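Local structure of serine proteinase inhibitor 1 (Myxoma virus, 6BJ5) at residues G52-T55 with K56-I59. The protein is a viral serpin that inhibits serine proteases and is important for the virulence of myxoma virus. Residues are numbered along the deposited sequence; the frame is centred on the assembly and turned at random.
Sequences GGNT and KREI
Asn-54 lays its amide alongside the guanidinium of Arg-57, one helical turn later. The two flat groups are nearly coplanar, 17° apart. Asn-54 OD1 meets the guanidinium edge in its plane and accepts a fairly straight hydrogen bond from Arg-57 NE at 2.9 Å. A weak second bond reaches the same oxygen from Arg-57 NH2 at 3.3 Å. The Arg-57 chain bends at chi3 (70°), which turns NE back toward the amide. Sharing OD1 probably helps keep the two planes close to coplanar. Asn-54 ND2 points to the Glu-58 side and is hydrogen-bonded to Asp-270 OD2.

Glu-58 CG, anti to its carbonyl carbon (chi1 -51°), lies against Asn-54 O. A water donates to Glu-58 OE1 at 2.6 Å and to Thr-55 O at 3.0 Å. Thr-55 O also touches Ile-59 CD1 at 3.2 Å and takes a weak bond from Ile-59 N. Helical i to i+4 bonds run from Arg-57 N to Gly-53 O and from Glu-58 N to Asn-54 O.

The short helix at about 53-58 lies at the periphery of the serpin fold, with Thr-55 on its buried side. It follows helix 37-49, where Ile-59 packs on Leu-44. The loop beyond helix 260-265 is tied on by Thr-55 OG1 to Asp-278 N and by Glu-58 OE1 to Arg-269 N and Asp-270 N.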
# COMPACT_ATOMS: atom_id res chain seq x y z
N GLY A 52 -9.35 18.28 14.68
CA GLY A 52 -10.66 18.81 14.96
C GLY A 52 -11.12 19.73 13.85
O GLY A 52 -10.33 20.14 12.99
N GLY A 53 -12.42 20.02 13.85
CA GLY A 53 -12.93 21.03 12.94
C GLY A 53 -12.84 20.63 11.48
O GLY A 53 -13.19 19.52 11.08
N ASN A 54 -12.39 21.59 10.66
CA ASN A 54 -12.26 21.32 9.23
C ASN A 54 -11.12 20.35 8.93
O ASN A 54 -11.22 19.56 7.99
CB ASN A 54 -12.03 22.61 8.45
CG ASN A 54 -12.37 22.44 6.98
OD1 ASN A 54 -13.38 21.80 6.61
ND2 ASN A 54 -11.49 22.95 6.12
N THR A 55 -10.01 20.45 9.66
CA THR A 55 -8.89 19.56 9.38
C THR A 55 -9.32 18.10 9.48
O THR A 55 -9.03 17.29 8.60
CB THR A 55 -7.72 19.89 10.32
OG1 THR A 55 -7.31 21.24 10.09
CG2 THR A 55 -6.52 18.98 10.06
N LYS A 56 -10.08 17.78 10.53
CA LYS A 56 -10.57 16.42 10.71
C LYS A 56 -11.55 16.03 9.61
O LYS A 56 -11.49 14.93 9.05
CB LYS A 56 -11.23 16.33 12.10
CG LYS A 56 -11.82 14.97 12.48
CD LYS A 56 -12.35 15.01 13.90
CE LYS A 56 -13.28 13.85 14.22
NZ LYS A 56 -13.60 13.75 15.68
N ARG A 57 -12.47 16.93 9.28
CA ARG A 57 -13.46 16.63 8.26
C ARG A 57 -12.80 16.26 6.95
O ARG A 57 -13.26 15.35 6.26
CB ARG A 57 -14.40 17.82 8.07
CG ARG A 57 -15.50 17.56 7.06
CD ARG A 57 -16.14 18.86 6.63
NE ARG A 57 -15.26 19.68 5.80
CZ ARG A 57 -15.19 19.57 4.48
NH1 ARG A 57 -15.94 18.66 3.85
NH2 ARG A 57 -14.36 20.36 3.78
N GLU A 58 -11.71 16.96 6.58
CA GLU A 58 -11.04 16.67 5.31
C GLU A 58 -10.29 15.34 5.35
O GLU A 58 -10.00 14.78 4.29
CB GLU A 58 -10.03 17.76 4.93
CG GLU A 58 -10.49 19.21 4.93
CD GLU A 58 -9.39 20.16 4.41
OE1 GLU A 58 -8.19 19.96 4.70
OE2 GLU A 58 -9.72 21.14 3.70
N ILE A 59 -9.98 14.84 6.54
CA ILE A 59 -9.39 13.51 6.67
C ILE A 59 -10.54 12.52 6.64
O ILE A 59 -10.91 11.93 7.66
CB ILE A 59 -8.52 13.41 7.93
CG1 ILE A 59 -7.37 14.43 7.82
CG2 ILE A 59 -7.98 12.01 8.12
CD1 ILE A 59 -6.89 14.94 9.14
O HOH W 1 -7.11 18.45 6.54